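Local structure of HdaB,HdaA (Adhesin), HUS-associated diffuse adherence (Escherichia coli, 5D55) at residues H72-R77 and G111-H116; I76-N81 and F105-D110. The protein serves as the minor tip subunit of the Hda (AAF/IV) chaperone-usher pilus of enteroaggregative E. coli, studied here as an engineered fusion with a segment of HdaA. All coordinates share one frame; numbering follows the deposited sequence.

Contact 1 (H72-R77 and G111-H116); sequences HNLRIR and GNQQVH
Gln113 pairs its side-chain amide with the backbone of Arg75, much as a peptide group of a neighbouring strand would. Its CB points toward strand 73-79; chi1 -76° sets CG anti to the carbonyl carbon, and the extended chain beyond (chi2 164°) brings Gln113 CD 3.9 Å from Arg75 CB. At the tip, Gln113 OE1 accepts the N-H of Arg75 N on a lone pair at 2.9 Å, and Gln113 NE2 donates almost straight to Arg75 O at 3.1 Å. The second N-H of Gln113 NE2 goes to Gly111 O at 2.9 Å, so three bonds to protein atoms hold the amide's rotation; glutamine suits the place because it has both donor and acceptor at this length. A water links OE1 to Asn73 O and Arg75 NH1, while Arg75 NE forms a salt bridge with Glu55. Beside the amide, Leu74 CD1 touches Val115 CG2 at 3.8 Å, and both side chains pack on Tyr120. Farther along, the rings of His72 and His116 form an offset stack, centroids 3.8 Å apart, planes at 7°. The arrangement lies in the HdaB part, at the end of a beta-sandwich consistent with the immunoglobulin-like fold of chaperone-usher pilus subunits.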
ATOM      1  N   HIS B  72     -17.880  31.056   1.917  1.00 32.98           N
ATOM      2  CA  HIS B  72     -17.076  31.450   3.069  1.00 32.80           C
ATOM      3  C   HIS B  72     -16.189  30.296   3.517  1.00 32.20           C
ATOM      4  O   HIS B  72     -16.348  29.161   3.050  1.00 32.05           O
ATOM      5  CB  HIS B  72     -17.979  31.869   4.220  1.00 31.66           C
ATOM      6  CG  HIS B  72     -18.614  33.210   4.034  1.00 32.47           C
ATOM      7  ND1 HIS B  72     -18.185  34.333   4.708  1.00 33.56           N
ATOM      8  CD2 HIS B  72     -19.648  33.608   3.256  1.00 32.69           C
ATOM      9  CE1 HIS B  72     -18.932  35.364   4.358  1.00 34.38           C
ATOM     10  NE2 HIS B  72     -19.826  34.955   3.475  1.00 34.31           N
ATOM     11  N   ASN B  73     -15.277  30.582   4.443  1.00 32.42           N
ATOM     12  CA  ASN B  73     -14.254  29.627   4.849  1.00 31.19           C
ATOM     13  C   ASN B  73     -14.495  29.003   6.219  1.00 31.39           C
ATOM     14  O   ASN B  73     -15.012  29.652   7.138  1.00 31.28           O
ATOM     15  CB  ASN B  73     -12.862  30.277   4.797  1.00 33.28           C
ATOM     16  CG  ASN B  73     -12.546  30.884   3.435  1.00 35.00           C
ATOM     17  OD1 ASN B  73     -12.310  32.091   3.318  1.00 39.10           O
ATOM     18  ND2 ASN B  73     -12.563  30.063   2.404  1.00 33.99           N
ATOM     19  N   LEU B  74     -14.121  27.731   6.341  1.00 29.79           N
ATOM     20  CA  LEU B  74     -14.168  27.019   7.607  1.00 29.36           C
ATOM     21  C   LEU B  74     -12.844  26.289   7.797  1.00 30.56           C
ATOM     22  O   LEU B  74     -12.382  25.610   6.888  1.00 31.45           O
ATOM     23  CB  LEU B  74     -15.319  26.009   7.615  1.00 27.41           C
ATOM     24  CG  LEU B  74     -15.314  24.904   8.682  1.00 25.29           C
ATOM     25  CD1 LEU B  74     -15.541  25.461  10.089  1.00 24.40           C
ATOM     26  CD2 LEU B  74     -16.355  23.852   8.337  1.00 23.84           C
ATOM     27  N   ARG B  75     -12.247  26.427   8.976  1.00 30.37           N
ATOM     28  CA  ARG B  75     -10.967  25.784   9.258  1.00 30.77           C
ATOM     29  C   ARG B  75     -11.230  24.511  10.050  1.00 28.80           C
ATOM     30  O   ARG B  75     -11.897  24.552  11.093  1.00 27.90           O
ATOM     31  CB  ARG B  75     -10.025  26.716  10.043  1.00 32.58           C
ATOM     32  CG  ARG B  75      -9.281  27.776   9.219  1.00 36.39           C
ATOM     33  CD  ARG B  75     -10.156  29.015   8.935  1.00 39.95           C
ATOM     34  NE  ARG B  75      -9.434  30.068   8.210  1.00 42.50           N
ATOM     35  CZ  ARG B  75     -10.006  31.156   7.683  1.00 45.07           C
ATOM     36  NH1 ARG B  75     -11.317  31.357   7.785  1.00 43.43           N
ATOM     37  NH2 ARG B  75      -9.262  32.050   7.044  1.00 45.21           N
ATOM     38  N   ILE B  76     -10.726  23.387   9.540  1.00 27.73           N
ATOM     39  CA  ILE B  76     -10.968  22.079  10.164  1.00 26.02           C
ATOM     40  C   ILE B  76      -9.695  21.302  10.420  1.00 26.85           C
ATOM     41  O   ILE B  76      -8.677  21.581   9.805  1.00 26.84           O
ATOM     42  CB  ILE B  76     -11.920  21.200   9.323  1.00 25.98           C
ATOM     43  CG1 ILE B  76     -11.411  21.058   7.882  1.00 25.15           C
ATOM     44  CG2 ILE B  76     -13.334  21.741   9.417  1.00 24.72           C
ATOM     45  CD1 ILE B  76     -12.091  19.968   7.078  1.00 27.61           C
ATOM     46  N   ARG B  77      -9.762  20.341  11.344  1.00 25.85           N
ATOM     47  CA  ARG B  77      -8.653  19.413  11.616  1.00 26.38           C
ATOM     48  C   ARG B  77      -9.245  18.028  11.880  1.00 25.54           C
ATOM     49  O   ARG B  77     -10.437  17.918  12.154  1.00 23.44           O
ATOM     50  CB  ARG B  77      -7.846  19.864  12.846  1.00 25.87           C
ATOM     51  CG  ARG B  77      -8.629  19.863  14.162  1.00 26.94           C
ATOM     52  CD  ARG B  77      -7.683  19.892  15.357  1.00 29.89           C
ATOM     53  NE  ARG B  77      -8.387  19.837  16.640  1.00 30.75           N
ATOM     54  CZ  ARG B  77      -8.725  20.907  17.360  1.00 31.77           C
ATOM     55  NH1 ARG B  77      -8.430  22.128  16.935  1.00 31.15           N
ATOM     56  NH2 ARG B  77      -9.360  20.756  18.508  1.00 33.75           N
ATOM     57  N   GLY B 111      -9.978  25.785  15.929  1.00 28.87           N
ATOM     58  CA  GLY B 111      -9.986  27.154  16.465  1.00 31.66           C
ATOM     59  C   GLY B 111     -11.389  27.747  16.539  1.00 31.10           C
ATOM     60  O   GLY B 111     -12.214  27.526  15.642  1.00 30.00           O
ATOM     61  N   ASN B 112     -11.668  28.490  17.608  1.00 32.15           N
ATOM     62  CA  ASN B 112     -12.966  29.171  17.764  1.00 32.39           C
ATOM     63  C   ASN B 112     -13.342  29.954  16.497  1.00 32.07           C
ATOM     64  O   ASN B 112     -12.543  30.754  16.004  1.00 34.05           O
ATOM     65  CB  ASN B 112     -12.930  30.129  18.957  1.00 33.80           C
ATOM     66  CG  ASN B 112     -12.981  29.421  20.307  1.00 35.14           C
ATOM     67  OD1 ASN B 112     -12.937  28.192  20.406  1.00 33.29           O
ATOM     68  ND2 ASN B 112     -13.058  30.219  21.369  1.00 37.41           N
ATOM     69  N   GLN B 113     -14.544  29.728  15.964  1.00 30.14           N
ATOM     70  CA  GLN B 113     -14.938  30.359  14.696  1.00 31.17           C
ATOM     71  C   GLN B 113     -16.416  30.695  14.639  1.00 31.71           C
ATOM     72  O   GLN B 113     -17.267  29.860  14.979  1.00 31.63           O
ATOM     73  CB  GLN B 113     -14.622  29.449  13.498  1.00 29.57           C
ATOM     74  CG  GLN B 113     -13.152  29.372  13.081  1.00 30.40           C
ATOM     75  CD  GLN B 113     -12.897  28.176  12.183  1.00 29.85           C
ATOM     76  OE1 GLN B 113     -13.222  28.195  10.989  1.00 29.57           O
ATOM     77  NE2 GLN B 113     -12.333  27.120  12.756  1.00 28.07           N
ATOM     78  N   GLN B 114     -16.708  31.916  14.202  1.00 31.65           N
ATOM     79  CA  GLN B 114     -18.051  32.287  13.796  1.00 32.42           C
ATOM     80  C   GLN B 114     -18.100  31.973  12.316  1.00 31.88           C
ATOM     81  O   GLN B 114     -17.498  32.678  11.500  1.00 33.36           O
ATOM     82  CB  GLN B 114     -18.328  33.776  14.051  1.00 34.72           C
ATOM     83  CG  GLN B 114     -19.708  34.206  13.586  1.00 36.91           C
ATOM     84  CD  GLN B 114     -19.935  35.709  13.579  1.00 40.58           C
ATOM     85  OE1 GLN B 114     -20.743  36.204  12.799  1.00 43.40           O
ATOM     86  NE2 GLN B 114     -19.243  36.436  14.449  1.00 41.20           N
ATOM     87  N   VAL B 115     -18.783  30.883  11.986  1.00 29.59           N
ATOM     88  CA  VAL B 115     -18.756  30.308  10.652  1.00 28.98           C
ATOM     89  C   VAL B 115     -20.021  30.717   9.936  1.00 29.93           C
ATOM     90  O   VAL B 115     -21.129  30.540  10.460  1.00 29.25           O
ATOM     91  CB  VAL B 115     -18.684  28.761  10.702  1.00 27.15           C
ATOM     92  CG1 VAL B 115     -18.567  28.157   9.285  1.00 26.23           C
ATOM     93  CG2 VAL B 115     -17.532  28.303  11.574  1.00 26.14           C
ATOM     94  N   HIS B 116     -19.858  31.256   8.735  1.00 30.43           N
ATOM     95  CA  HIS B 116     -21.000  31.680   7.947  1.00 30.31           C
ATOM     96  C   HIS B 116     -21.815  30.471   7.503  1.00 29.67           C
ATOM     97  O   HIS B 116     -21.240  29.466   7.081  1.00 28.99           O
ATOM     98  CB  HIS B 116     -20.545  32.467   6.726  1.00 30.66           C
ATOM     99  CG  HIS B 116     -21.661  33.169   6.013  1.00 31.08           C
ATOM    100  ND1 HIS B 116     -21.836  34.538   6.075  1.00 32.96           N
ATOM    101  CD2 HIS B 116     -22.660  32.693   5.231  1.00 29.59           C
ATOM    102  CE1 HIS B 116     -22.893  34.872   5.355  1.00 32.44           C
ATOM    103  NE2 HIS B 116     -23.412  33.773   4.834  1.00 33.04           N
TER
HETATM  104  O   HOH W   1     -17.097  31.406   7.600  1.00 20.96           O
HETATM  105  O   HOH W   2     -13.694  30.132   9.442  1.00 27.32           O

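Contact 2 (I76-N81 and F105-D110); sequences IRIGGN and FYIEVD
Arg77 NH1 is gripped by two carboxylates, Asp110 OD1 at 3.1 Å and Asp28 OD1. Arg77 lies in an antiparallel strand pair, 73-79 beside 102-109, the two central strands of the six-stranded sheet of this pilus-subunit beta-sandwich; the axes of segments 76-79 and 105-109 run at 152°. Chi1 of 64° sets its CG between the backbone N and the carbonyl carbon, near Glu108 O, and the extended chain from there carries the guanidinium to the carboxylates. The Asp110 oxygen lies in the guanidinium plane, yet is itself approached from above its carboxylate, the two planes being 83° apart. Glu108 OE1 makes a long, weaker salt bridge to Arg77 NH2 at 3.6 Å, and a water joins the same two groups. An arginine suits this spot because its several N-H groups can serve several acidic groups, which would probably keep them ionised.

Beneath the charges, Arg77 and Glu108 form a hydrogen-bonded pair, Glu108 N reaching Arg77 O at 2.8 Å. Gly79 and Tyr106 form the next such pair, with Gly79 N to Tyr106 O at 2.8 Å. On the other face the branched isoleucines fill the sandwich interior: Ile76 CG2 meets Ile107 CG2 at 3.8 Å, and Ile78 CD1 meets Ile107 CD1 at the same distance. Phe122 and Val124 of strand 118-132 cover Ile107 there. Glycine suits Gly79 because the Glu108 carboxylate, with Glu108 CD 3.6 Å from Gly79 CA, would clash with a CB. Next to it, Gly80 CA lies in the plane of the Tyr106 ring, 3.8 Å from CD2 at its edge.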
ATOM      1  N   ILE B  76     -10.726  23.387   9.540  1.00 27.73           N
ATOM      2  CA  ILE B  76     -10.968  22.079  10.164  1.00 26.02           C
ATOM      3  C   ILE B  76      -9.695  21.302  10.420  1.00 26.85           C
ATOM      4  O   ILE B  76      -8.677  21.581   9.805  1.00 26.84           O
ATOM      5  CB  ILE B  76     -11.920  21.200   9.323  1.00 25.98           C
ATOM      6  CG1 ILE B  76     -11.411  21.058   7.882  1.00 25.15           C
ATOM      7  CG2 ILE B  76     -13.334  21.741   9.417  1.00 24.72           C
ATOM      8  CD1 ILE B  76     -12.091  19.968   7.078  1.00 27.61           C
ATOM      9  N   ARG B  77      -9.762  20.341  11.344  1.00 25.85           N
ATOM     10  CA  ARG B  77      -8.653  19.413  11.616  1.00 26.38           C
ATOM     11  C   ARG B  77      -9.245  18.028  11.880  1.00 25.54           C
ATOM     12  O   ARG B  77     -10.437  17.918  12.154  1.00 23.44           O
ATOM     13  CB  ARG B  77      -7.846  19.864  12.846  1.00 25.87           C
ATOM     14  CG  ARG B  77      -8.629  19.863  14.162  1.00 26.94           C
ATOM     15  CD  ARG B  77      -7.683  19.892  15.357  1.00 29.89           C
ATOM     16  NE  ARG B  77      -8.387  19.837  16.640  1.00 30.75           N
ATOM     17  CZ  ARG B  77      -8.725  20.907  17.360  1.00 31.77           C
ATOM     18  NH1 ARG B  77      -8.430  22.128  16.935  1.00 31.15           N
ATOM     19  NH2 ARG B  77      -9.360  20.756  18.508  1.00 33.75           N
ATOM     20  N   ILE B  78      -8.419  16.983  11.800  1.00 25.60           N
ATOM     21  CA  ILE B  78      -8.830  15.656  12.295  1.00 24.63           C
ATOM     22  C   ILE B  78      -8.709  15.654  13.815  1.00 26.57           C
ATOM     23  O   ILE B  78      -7.714  16.158  14.362  1.00 25.09           O
ATOM     24  CB  ILE B  78      -7.939  14.522  11.723  1.00 26.20           C
ATOM     25  CG1 ILE B  78      -7.944  14.548  10.191  1.00 27.67           C
ATOM     26  CG2 ILE B  78      -8.379  13.128  12.254  1.00 24.14           C
ATOM     27  CD1 ILE B  78      -9.284  14.109   9.588  1.00 30.63           C
ATOM     28  N   GLY B  79      -9.721  15.112  14.497  1.00 25.00           N
ATOM     29  CA  GLY B  79      -9.669  14.934  15.943  1.00 25.13           C
ATOM     30  C   GLY B  79      -9.918  13.498  16.374  1.00 26.60           C
ATOM     31  O   GLY B  79     -10.162  12.604  15.542  1.00 25.15           O
ATOM     32  N   GLY B  80      -9.856  13.285  17.682  1.00 26.89           N
ATOM     33  CA  GLY B  80     -10.186  12.003  18.280  1.00 28.88           C
ATOM     34  C   GLY B  80      -9.062  11.519  19.162  1.00 28.20           C
ATOM     35  O   GLY B  80      -7.884  11.790  18.892  1.00 25.32           O
ATOM     36  N   ASN B  81      -9.435  10.824  20.234  1.00 27.45           N
ATOM     37  CA  ASN B  81      -8.482  10.126  21.103  1.00 29.17           C
ATOM     38  C   ASN B  81      -7.540   9.235  20.316  1.00 27.83           C
ATOM     39  O   ASN B  81      -7.957   8.582  19.357  1.00 27.72           O
ATOM     40  CB  ASN B  81      -9.246   9.266  22.121  1.00 30.81           C
ATOM     41  N   PHE B 105     -12.223   8.465  14.008  1.00 22.18           N
ATOM     42  CA  PHE B 105     -11.676   9.812  14.015  1.00 21.69           C
ATOM     43  C   PHE B 105     -12.822  10.807  13.779  1.00 23.09           C
ATOM     44  O   PHE B 105     -13.955  10.388  13.470  1.00 22.54           O
ATOM     45  CB  PHE B 105     -10.567   9.959  12.952  1.00 21.08           C
ATOM     46  CG  PHE B 105     -11.046   9.772  11.529  1.00 22.36           C
ATOM     47  CD1 PHE B 105     -11.471  10.867  10.768  1.00 21.16           C
ATOM     48  CD2 PHE B 105     -11.096   8.502  10.961  1.00 21.01           C
ATOM     49  CE1 PHE B 105     -11.918  10.693   9.465  1.00 22.43           C
ATOM     50  CE2 PHE B 105     -11.537   8.317   9.660  1.00 21.34           C
ATOM     51  CZ  PHE B 105     -11.954   9.406   8.909  1.00 22.64           C
ATOM     52  N   TYR B 106     -12.540  12.104  13.930  1.00 22.34           N
ATOM     53  CA  TYR B 106     -13.538  13.148  13.682  1.00 22.81           C
ATOM     54  C   TYR B 106     -12.995  14.271  12.807  1.00 24.40           C
ATOM     55  O   TYR B 106     -11.779  14.490  12.737  1.00 24.94           O
ATOM     56  CB  TYR B 106     -14.080  13.735  14.997  1.00 22.02           C
ATOM     57  CG  TYR B 106     -14.568  12.690  15.979  1.00 22.88           C
ATOM     58  CD1 TYR B 106     -15.891  12.261  15.966  1.00 22.59           C
ATOM     59  CD2 TYR B 106     -13.696  12.122  16.908  1.00 22.40           C
ATOM     60  CE1 TYR B 106     -16.336  11.283  16.859  1.00 24.60           C
ATOM     61  CE2 TYR B 106     -14.122  11.163  17.800  1.00 23.81           C
ATOM     62  CZ  TYR B 106     -15.448  10.743  17.772  1.00 25.03           C
ATOM     63  OH  TYR B 106     -15.882   9.784  18.662  1.00 25.53           O
ATOM     64  N   ILE B 107     -13.901  14.963  12.119  1.00 22.66           N
ATOM     65  CA  ILE B 107     -13.581  16.259  11.555  1.00 22.60           C
ATOM     66  C   ILE B 107     -14.041  17.234  12.623  1.00 23.28           C
ATOM     67  O   ILE B 107     -15.194  17.175  13.079  1.00 22.85           O
ATOM     68  CB  ILE B 107     -14.336  16.551  10.223  1.00 23.81           C
ATOM     69  CG1 ILE B 107     -14.059  15.486   9.147  1.00 24.23           C
ATOM     70  CG2 ILE B 107     -14.040  17.985   9.730  1.00 22.86           C
ATOM     71  CD1 ILE B 107     -12.626  15.503   8.594  1.00 25.55           C
ATOM     72  N   GLU B 108     -13.127  18.085  13.077  1.00 23.46           N
ATOM     73  CA  GLU B 108     -13.439  19.033  14.148  1.00 23.64           C
ATOM     74  C   GLU B 108     -13.140  20.454  13.718  1.00 22.84           C
ATOM     75  O   GLU B 108     -12.266  20.682  12.882  1.00 22.77           O
ATOM     76  CB  GLU B 108     -12.651  18.706  15.414  1.00 25.50           C
ATOM     77  CG  GLU B 108     -12.988  17.333  16.010  1.00 29.20           C
ATOM     78  CD  GLU B 108     -12.282  17.064  17.328  1.00 31.25           C
ATOM     79  OE1 GLU B 108     -11.385  17.850  17.712  1.00 32.37           O
ATOM     80  OE2 GLU B 108     -12.634  16.062  17.985  1.00 32.99           O
ATOM     81  N   VAL B 109     -13.847  21.404  14.323  1.00 22.51           N
ATOM     82  CA  VAL B 109     -13.584  22.813  14.106  1.00 22.95           C
ATOM     83  C   VAL B 109     -12.192  23.126  14.664  1.00 23.97           C
ATOM     84  O   VAL B 109     -11.884  22.803  15.812  1.00 23.96           O
ATOM     85  CB  VAL B 109     -14.649  23.685  14.808  1.00 23.55           C
ATOM     86  CG1 VAL B 109     -14.333  25.147  14.625  1.00 23.91           C
ATOM     87  CG2 VAL B 109     -16.044  23.362  14.246  1.00 22.34           C
ATOM     88  N   ASP B 110     -11.362  23.750  13.842  1.00 25.55           N
ATOM     89  CA  ASP B 110      -9.978  24.046  14.232  1.00 27.76           C
ATOM     90  C   ASP B 110      -9.874  25.522  14.630  1.00 28.56           C
ATOM     91  O   ASP B 110      -9.734  26.396  13.774  1.00 30.26           O
ATOM     92  CB  ASP B 110      -9.036  23.685  13.081  1.00 29.87           C
ATOM     93  CG  ASP B 110      -7.554  23.784  13.460  1.00 34.08           C
ATOM     94  OD1 ASP B 110      -7.231  23.916  14.660  1.00 36.65           O
ATOM     95  OD2 ASP B 110      -6.710  23.735  12.544  1.00 37.17           O
TER
HETATM   96  O   HOH W   3      -6.264  22.437  10.110  1.00 28.10           O
HETATM   97  O   HOH W   4      -9.959  18.596  20.147  1.00 23.56           O

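Overall arrangement
Contacts 1 and 2 use overlapping parts of strand 73-79, sharing Ile76 and Arg77, and lie about 12 Å apart, centre to centre. In contact 2 the partner is 102-109, one of the strand's two neighbours; past Asp110 that chain turns off, and in contact 1 the partner is segment 111-116. The handover is at Arg75, whose O lies 2.9 Å from Asp110 N, a probable hydrogen bond, besides accepting from Gln113. Asp28 spans the two, with a salt bridge to Arg77 NH1 and a hydrogen bond from Gly111 N. A citrate, probably from the crystallisation liquor, lies about 5 Å from the Gln113 side chain. Val153 of the second subunit, in its engineered HdaA part, packs on Val115.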